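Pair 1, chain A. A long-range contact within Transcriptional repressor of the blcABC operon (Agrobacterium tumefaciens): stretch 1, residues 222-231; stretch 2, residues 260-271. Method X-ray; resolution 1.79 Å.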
# COMPACT_ATOMS: atom_id res chain seq x y z
N GLY A 222 26.00 -7.86 10.74
CA GLY A 222 24.93 -7.17 10.04
C GLY A 222 23.61 -7.90 9.99
O GLY A 222 23.58 -9.12 10.10
N ALA A 223 22.51 -7.16 9.85
CA ALA A 223 21.19 -7.75 9.66
C ALA A 223 20.35 -6.89 8.72
O ALA A 223 20.62 -5.71 8.52
CB ALA A 223 20.48 -7.90 11.00
N ALA A 224 19.31 -7.49 8.16
CA ALA A 224 18.50 -6.81 7.16
C ALA A 224 17.28 -6.12 7.77
O ALA A 224 16.62 -6.66 8.65
CB ALA A 224 18.03 -7.79 6.10
N ILE A 225 16.98 -4.94 7.27
CA ILE A 225 15.76 -4.21 7.62
C ILE A 225 14.84 -4.31 6.41
O ILE A 225 15.27 -4.07 5.28
CB ILE A 225 16.06 -2.72 7.90
CG1 ILE A 225 17.13 -2.55 9.00
CG2 ILE A 225 14.77 -1.94 8.23
CD1 ILE A 225 16.80 -3.24 10.28
N ARG A 226 13.59 -4.69 6.64
CA ARG A 226 12.66 -4.83 5.53
C ARG A 226 11.54 -3.80 5.60
O ARG A 226 11.12 -3.41 6.69
CB ARG A 226 12.10 -6.25 5.49
CG ARG A 226 13.20 -7.25 5.19
CD ARG A 226 12.75 -8.70 5.24
NE ARG A 226 13.92 -9.57 5.18
CZ ARG A 226 14.56 -9.88 4.05
NH1 ARG A 226 14.13 -9.41 2.89
NH2 ARG A 226 15.63 -10.66 4.09
N ASP A 227 11.06 -3.38 4.43
CA ASP A 227 9.99 -2.39 4.34
C ASP A 227 8.64 -3.09 4.23
O ASP A 227 8.57 -4.32 4.22
CB ASP A 227 10.20 -1.46 3.13
CG ASP A 227 10.27 -2.20 1.80
OD1 ASP A 227 9.52 -3.18 1.59
OD2 ASP A 227 11.10 -1.80 0.95
N TYR A 228 7.57 -2.31 4.14
CA TYR A 228 6.24 -2.89 4.16
C TYR A 228 6.11 -3.97 3.09
O TYR A 228 5.42 -4.96 3.28
CB TYR A 228 5.18 -1.80 4.00
CG TYR A 228 5.16 -1.14 2.65
CD1 TYR A 228 4.22 -1.50 1.69
CD2 TYR A 228 6.08 -0.15 2.33
CE1 TYR A 228 4.20 -0.89 0.45
CE2 TYR A 228 6.07 0.47 1.09
CZ TYR A 228 5.13 0.09 0.16
OH TYR A 228 5.12 0.71 -1.08
N SER A 229 6.81 -3.77 1.98
CA SER A 229 6.75 -4.68 0.85
C SER A 229 7.40 -6.05 1.10
O SER A 229 7.13 -7.00 0.36
CB SER A 229 7.41 -4.04 -0.36
OG SER A 229 7.86 -5.04 -1.25
N GLY A 230 8.26 -6.15 2.10
CA GLY A 230 8.99 -7.38 2.34
C GLY A 230 10.40 -7.37 1.78
O GLY A 230 11.22 -8.22 2.10
N ALA A 231 10.69 -6.39 0.92
CA ALA A 231 12.02 -6.29 0.34
C ALA A 231 13.03 -5.74 1.35
O ALA A 231 12.69 -4.89 2.17
CB ALA A 231 11.98 -5.40 -0.88
N THR A 260 16.49 -7.71 16.53
CA THR A 260 16.44 -6.25 16.62
C THR A 260 16.03 -5.67 15.27
O THR A 260 15.17 -4.79 15.18
CB THR A 260 17.82 -5.66 17.03
OG1 THR A 260 18.11 -6.03 18.39
CG2 THR A 260 17.84 -4.13 16.90
N ALA A 261 16.65 -6.19 14.21
CA ALA A 261 16.34 -5.75 12.85
C ALA A 261 14.89 -6.07 12.47
O ALA A 261 14.22 -5.25 11.85
CB ALA A 261 17.30 -6.41 11.85
N ASN A 262 14.43 -7.27 12.82
CA ASN A 262 13.02 -7.62 12.64
C ASN A 262 12.05 -6.66 13.35
O ASN A 262 11.01 -6.29 12.80
CB ASN A 262 12.77 -9.07 13.07
CG ASN A 262 13.41 -10.08 12.12
OD1 ASN A 262 13.80 -9.72 11.01
ND2 ASN A 262 13.52 -11.32 12.54
N ALA A 263 12.41 -6.25 14.56
CA ALA A 263 11.56 -5.31 15.30
C ALA A 263 11.55 -3.95 14.62
O ALA A 263 10.52 -3.27 14.56
CB ALA A 263 12.03 -5.18 16.74
N LEU A 264 12.70 -3.53 14.11
CA LEU A 264 12.75 -2.27 13.37
C LEU A 264 11.91 -2.34 12.09
O LEU A 264 11.20 -1.39 11.76
CB LEU A 264 14.21 -1.92 13.04
CG LEU A 264 14.54 -0.51 12.55
CD1 LEU A 264 13.95 0.54 13.47
CD2 LEU A 264 16.06 -0.34 12.48
N SER A 265 12.01 -3.45 11.36
CA SER A 265 11.22 -3.67 10.14
C SER A 265 9.72 -3.56 10.40
O SER A 265 8.97 -2.97 9.61
CB SER A 265 11.54 -5.06 9.56
OG SER A 265 12.91 -5.12 9.19
N GLU A 266 9.28 -4.14 11.51
CA GLU A 266 7.88 -4.06 11.90
C GLU A 266 7.43 -2.60 12.06
O GLU A 266 6.33 -2.23 11.67
CB GLU A 266 7.64 -4.84 13.18
CG GLU A 266 6.17 -5.03 13.50
CD GLU A 266 5.93 -5.96 14.67
OE1 GLU A 266 6.18 -5.54 15.82
OE2 GLU A 266 5.51 -7.11 14.43
N LYS A 267 8.30 -1.77 12.61
CA LYS A 267 7.98 -0.36 12.75
C LYS A 267 7.82 0.32 11.40
O LYS A 267 7.19 1.36 11.32
CB LYS A 267 9.06 0.34 13.58
CG LYS A 267 9.07 -0.10 15.03
CD LYS A 267 10.12 0.65 15.83
CE LYS A 267 10.02 0.31 17.31
NZ LYS A 267 11.18 0.85 18.08
N LEU A 268 8.38 -0.28 10.35
CA LEU A 268 8.34 0.30 9.02
C LEU A 268 7.25 -0.31 8.14
O LEU A 268 7.13 0.03 6.96
CB LEU A 268 9.70 0.18 8.33
CG LEU A 268 10.89 0.80 9.07
CD1 LEU A 268 12.18 0.51 8.32
CD2 LEU A 268 10.68 2.29 9.25
N GLY A 269 6.47 -1.21 8.72
CA GLY A 269 5.35 -1.79 8.01
C GLY A 269 5.50 -3.24 7.62
O GLY A 269 4.54 -3.86 7.16
N TYR A 270 6.69 -3.81 7.80
CA TYR A 270 6.90 -5.22 7.49
C TYR A 270 6.07 -6.12 8.40
O TYR A 270 6.02 -5.93 9.61
CB TYR A 270 8.39 -5.56 7.62
CG TYR A 270 8.71 -7.02 7.35
CD1 TYR A 270 8.49 -7.57 6.09
CD2 TYR A 270 9.25 -7.83 8.34
CE1 TYR A 270 8.78 -8.89 5.83
CE2 TYR A 270 9.55 -9.15 8.08
CZ TYR A 270 9.32 -9.68 6.83
OH TYR A 270 9.61 -11.00 6.57
N ARG A 271 5.41 -7.11 7.79
CA ARG A 271 4.62 -8.10 8.51
C ARG A 271 5.22 -9.48 8.28
O ARG A 271 5.04 -10.06 7.20
CB ARG A 271 3.17 -8.09 8.01
CG ARG A 271 2.43 -6.80 8.28
CD ARG A 271 2.10 -6.69 9.74
NE ARG A 271 1.31 -7.83 10.18
CZ ARG A 271 1.02 -8.10 11.45
NH1 ARG A 271 1.46 -7.30 12.42
NH2 ARG A 271 0.30 -9.17 11.76
O HOH W 1 14.26 -7.67 9.02
O HOH W 2 8.12 0.60 4.56

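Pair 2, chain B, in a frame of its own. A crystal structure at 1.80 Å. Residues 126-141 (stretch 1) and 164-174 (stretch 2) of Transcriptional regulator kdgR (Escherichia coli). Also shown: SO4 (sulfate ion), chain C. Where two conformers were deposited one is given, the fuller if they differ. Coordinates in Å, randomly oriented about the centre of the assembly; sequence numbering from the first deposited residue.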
# COMPACT_ATOMS: atom_id res chain seq x y z
N ALA B 126 -3.83 -0.62 2.38
CA ALA B 126 -2.97 0.58 2.15
C ALA B 126 -3.71 1.65 1.42
O ALA B 126 -4.69 1.36 0.72
CB ALA B 126 -1.72 0.21 1.36
N VAL B 127 -3.21 2.90 1.57
CA VAL B 127 -3.79 4.05 0.94
C VAL B 127 -2.70 4.88 0.28
O VAL B 127 -1.56 4.81 0.69
CB VAL B 127 -4.61 4.99 1.92
CG1 VAL B 127 -5.90 4.24 2.48
CG2 VAL B 127 -3.71 5.56 3.01
N PRO B 128 -3.06 5.62 -0.79
CA PRO B 128 -2.07 6.44 -1.49
C PRO B 128 -1.62 7.71 -0.72
O PRO B 128 -2.46 8.36 -0.09
CB PRO B 128 -2.80 6.82 -2.77
CG PRO B 128 -4.29 6.88 -2.35
CD PRO B 128 -4.40 5.68 -1.42
N VAL B 129 -0.34 8.08 -0.86
CA VAL B 129 0.16 9.34 -0.32
C VAL B 129 0.57 10.10 -1.57
O VAL B 129 1.31 9.59 -2.39
CB VAL B 129 1.36 9.12 0.63
CG1 VAL B 129 2.12 10.44 0.94
CG2 VAL B 129 0.88 8.48 1.93
N PHE B 130 0.08 11.33 -1.71
CA PHE B 130 0.22 12.10 -2.95
C PHE B 130 1.28 13.18 -2.79
O PHE B 130 1.51 13.70 -1.68
CB PHE B 130 -1.11 12.74 -3.31
CG PHE B 130 -2.20 11.77 -3.63
CD1 PHE B 130 -2.30 11.18 -4.89
CD2 PHE B 130 -3.16 11.45 -2.66
CE1 PHE B 130 -3.33 10.29 -5.18
CE2 PHE B 130 -4.18 10.57 -2.92
CZ PHE B 130 -4.27 9.96 -4.16
N ASP B 131 1.98 13.48 -3.88
CA ASP B 131 2.84 14.69 -3.88
C ASP B 131 2.02 15.94 -4.27
O ASP B 131 0.80 15.86 -4.50
CB ASP B 131 4.04 14.47 -4.77
CG ASP B 131 3.71 14.61 -6.24
OD1 ASP B 131 2.55 14.71 -6.67
OD2 ASP B 131 4.69 14.66 -7.00
N ARG B 132 2.70 17.08 -4.39
CA ARG B 132 1.98 18.34 -4.65
C ARG B 132 1.23 18.36 -6.00
O ARG B 132 0.34 19.18 -6.20
CB ARG B 132 2.91 19.57 -4.48
CG ARG B 132 4.10 19.60 -5.44
CD ARG B 132 5.30 20.30 -4.80
NE ARG B 132 6.36 20.56 -5.77
CZ ARG B 132 7.50 19.87 -5.89
NH1 ARG B 132 7.79 18.84 -5.10
NH2 ARG B 132 8.37 20.23 -6.84
N PHE B 133 1.56 17.40 -6.88
CA PHE B 133 0.91 17.30 -8.19
C PHE B 133 -0.17 16.24 -8.31
O PHE B 133 -0.75 16.06 -9.39
CB PHE B 133 1.97 17.13 -9.28
CG PHE B 133 2.94 18.28 -9.36
CD1 PHE B 133 2.52 19.51 -9.83
CD2 PHE B 133 4.24 18.13 -8.94
CE1 PHE B 133 3.39 20.58 -9.88
CE2 PHE B 133 5.13 19.22 -9.01
CZ PHE B 133 4.69 20.43 -9.48
N GLY B 134 -0.46 15.52 -7.22
CA GLY B 134 -1.51 14.49 -7.30
C GLY B 134 -1.04 13.14 -7.80
O GLY B 134 -1.86 12.26 -8.09
N VAL B 135 0.27 12.96 -7.88
CA VAL B 135 0.86 11.67 -8.16
C VAL B 135 1.09 10.92 -6.85
O VAL B 135 1.66 11.46 -5.90
CB VAL B 135 2.24 11.79 -8.88
CG1 VAL B 135 2.84 10.42 -9.21
CG2 VAL B 135 2.09 12.61 -10.17
N VAL B 136 0.74 9.64 -6.86
CA VAL B 136 1.03 8.79 -5.71
C VAL B 136 2.54 8.54 -5.55
O VAL B 136 3.15 7.83 -6.37
CB VAL B 136 0.24 7.43 -5.77
CG1 VAL B 136 0.56 6.61 -4.54
CG2 VAL B 136 -1.27 7.65 -5.91
N ILE B 137 3.15 9.06 -4.49
CA ILE B 137 4.61 8.92 -4.27
C ILE B 137 4.97 7.83 -3.25
O ILE B 137 6.11 7.36 -3.16
CB ILE B 137 5.23 10.31 -3.90
CG1 ILE B 137 4.47 10.91 -2.71
CG2 ILE B 137 5.07 11.21 -5.10
CD1 ILE B 137 5.20 11.97 -1.86
N ALA B 138 3.98 7.40 -2.46
CA ALA B 138 4.21 6.32 -1.51
C ALA B 138 2.86 5.68 -1.22
O ALA B 138 1.84 6.25 -1.50
CB ALA B 138 4.85 6.86 -0.19
N GLY B 139 2.90 4.50 -0.61
CA GLY B 139 1.70 3.93 -0.04
C GLY B 139 1.94 3.82 1.45
O GLY B 139 3.04 3.51 1.89
N LEU B 140 0.87 4.02 2.21
CA LEU B 140 0.90 3.93 3.66
C LEU B 140 -0.02 2.76 4.07
O LEU B 140 -1.21 2.78 3.71
CB LEU B 140 0.30 5.22 4.18
CG LEU B 140 0.18 5.31 5.73
CD1 LEU B 140 1.58 5.27 6.32
CD2 LEU B 140 -0.55 6.57 6.19
N SER B 141 0.53 1.79 4.79
CA SER B 141 -0.26 0.58 5.07
C SER B 141 -0.31 0.19 6.54
O SER B 141 0.52 0.60 7.36
CB SER B 141 0.29 -0.62 4.28
OG SER B 141 1.49 -1.12 4.86
N ALA B 164 -4.33 9.96 8.14
CA ALA B 164 -2.88 10.01 8.22
C ALA B 164 -2.25 10.43 6.89
O ALA B 164 -1.42 11.37 6.83
CB ALA B 164 -2.33 8.63 8.65
N ALA B 165 -2.68 9.76 5.80
CA ALA B 165 -2.15 10.08 4.46
C ALA B 165 -2.45 11.52 4.01
O ALA B 165 -1.60 12.16 3.39
CB ALA B 165 -2.68 9.08 3.43
N ARG B 166 -3.66 12.00 4.29
CA ARG B 166 -4.00 13.34 3.88
C ARG B 166 -3.12 14.39 4.57
O ARG B 166 -2.69 15.35 3.92
CB ARG B 166 -5.48 13.59 4.07
CG ARG B 166 -6.26 13.03 2.89
CD ARG B 166 -7.62 12.56 3.29
NE ARG B 166 -8.30 11.88 2.19
CZ ARG B 166 -9.23 10.94 2.34
NH1 ARG B 166 -9.60 10.55 3.56
NH2 ARG B 166 -9.79 10.37 1.28
N LYS B 167 -2.80 14.16 5.85
CA LYS B 167 -1.87 15.05 6.58
C LYS B 167 -0.47 15.00 5.97
O LYS B 167 0.16 16.05 5.68
CB LYS B 167 -1.87 14.71 8.10
CG LYS B 167 -3.23 14.97 8.80
CD LYS B 167 -3.11 14.73 10.35
CE LYS B 167 -4.34 15.27 11.08
NZ LYS B 167 -4.48 14.49 12.36
N ILE B 168 0.04 13.79 5.72
CA ILE B 168 1.37 13.66 5.09
C ILE B 168 1.44 14.38 3.73
O ILE B 168 2.42 15.10 3.43
CB ILE B 168 1.77 12.19 4.88
CG1 ILE B 168 1.83 11.42 6.21
CG2 ILE B 168 3.14 12.08 4.14
CD1 ILE B 168 1.95 9.82 5.99
N SER B 169 0.42 14.14 2.91
CA SER B 169 0.26 14.78 1.58
C SER B 169 0.17 16.30 1.68
O SER B 169 0.87 17.02 0.95
CB SER B 169 -0.97 14.20 0.87
OG SER B 169 -0.68 12.82 0.54
N ALA B 170 -0.68 16.79 2.58
CA ALA B 170 -0.74 18.24 2.88
C ALA B 170 0.62 18.84 3.24
O ALA B 170 0.98 19.94 2.76
CB ALA B 170 -1.78 18.52 3.98
N GLN B 171 1.38 18.13 4.06
CA GLN B 171 2.71 18.56 4.45
C GLN B 171 3.74 18.44 3.30
O GLN B 171 4.81 19.03 3.38
CB GLN B 171 3.14 17.83 5.75
CG GLN B 171 2.30 18.23 6.96
CD GLN B 171 2.32 17.21 8.12
OE1 GLN B 171 3.24 16.42 8.27
NE2 GLN B 171 1.30 17.26 8.96
N MET B 172 3.39 17.69 2.23
CA MET B 172 4.16 17.58 0.96
C MET B 172 3.82 18.71 -0.02
O MET B 172 4.53 18.89 -1.04
CB MET B 172 3.85 16.26 0.21
CG MET B 172 4.33 14.94 0.83
SD MET B 172 6.06 14.83 1.34
CE MET B 172 6.87 14.88 -0.27
N GLY B 173 2.74 19.45 0.27
CA GLY B 173 2.20 20.48 -0.61
C GLY B 173 0.97 20.10 -1.42
O GLY B 173 0.53 20.89 -2.27
N TYR B 174 0.41 18.91 -1.18
CA TYR B 174 -0.79 18.48 -1.93
C TYR B 174 -2.06 19.21 -1.50
O TYR B 174 -2.22 19.51 -0.31
CB TYR B 174 -1.01 16.96 -1.84
CG TYR B 174 -2.17 16.47 -2.70
CD1 TYR B 174 -2.21 16.74 -4.07
CD2 TYR B 174 -3.21 15.73 -2.14
CE1 TYR B 174 -3.26 16.30 -4.85
CE2 TYR B 174 -4.26 15.28 -2.92
CZ TYR B 174 -4.28 15.57 -4.28
OH TYR B 174 -5.32 15.14 -5.08
S SO4 C . -1.00 14.56 15.08
O1 SO4 C . -1.46 14.93 16.43
O2 SO4 C . -1.36 13.13 14.79
O3 SO4 C . -1.64 15.39 14.14
O4 SO4 C . 0.48 14.72 14.96
O HOH W 3 5.02 17.47 -3.32

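Superposing N, CA and C of 14 central residues brings pair 2 onto pair 1 with an RMSD of 0.5 Å. In both, a strand runs beside a helix in nearly the same direction: the axes of 222-226 and 260-267 in pair 1 lie 12° apart with a closest approach of 6.8 Å, and those of 126-130 and 164-172 in pair 2 lie 14° apart at 7.1 Å. Each strand then enters a type I turn, Asp A227 to Gly A230 and Asp B131 to Gly B134, while each helix ends in a Schellman motif at Gly A269 and Gly B173.

In each pair, the one direct hydrogen bond between the stretches goes to a serine on the helix. Ser A265 and Ser B169 match within 0.3 Å at CA and 0.2 Å at their side-chain centres, and both adopt chi1 m. Arg A226 N donates to Ser A265 OG at 2.7 Å and 174°; Phe B130 N donates to Ser B169 OG at 2.8 Å and 159°. Each hydroxyl in turn donates to its own helix, Ser A265 OG to Ala A261 O at 3.0 Å and Ser B169 OG to Ala B165 O at 3.1 Å, so one small side chain ties the strand backbone to a helical carbonyl.

Close approach one turn earlier is met by alanine in both helices. Ala A261 CB lies 3.3 Å from Ala A224 O, and Ala B165 CB lies 3.6 Å from Pro B128 O. Around this point the apolar partners differ. Ala A223 CB meets Ala A261 CB at 3.6 Å, whereas the larger Val B127 uses CG2 to reach Ala B165 CB at 3.7 Å. Two residues further along the strand, Ile A225 spans the helix face, its CD1 3.7 Å from Leu A264 CD2 and its CG2 3.6 Å from Leu A268 CD1. Val B129 is shorter; its CG1 meets Ile B168 CG2 at 3.7 Å. Met B172, matched to Leu A268, packs its CE 3.7 Å from Ile B137 CD1, on the second strand of pair 2.

The tyrosines Tyr A270 and Tyr B174 coincide within 0.2 Å at CA, both with chi1 t, and each receives a strand CB over one ring face. Arg A226 CB stands 4.1 Å from the ring centroid of Tyr A270, 18° off its normal; Phe B130 CB stands 3.9 Å from that of Tyr B174, 14° off. Beyond CB the solutions diverge: Arg A226 NH1 donates to Gly A230 O at 3.2 Å, while the Phe B130 ring lies near parallel to that of Tyr B174 but slid aside, with centroids 5.2 Å apart.

Glycine at the helix end has a geometric basis. An ideal CB on Gly A269 would clash with Tyr A228 CB at 2.9 Å, and one on Gly B173 would sit tightly, 3.2 Å from Arg B132 CB. Beside it, one water bridges Tyr A228 N (3.0 Å) and Leu A268 O (2.7 Å), and another bridges Arg B132 N (2.6 Å) and Met B172 O (2.7 Å).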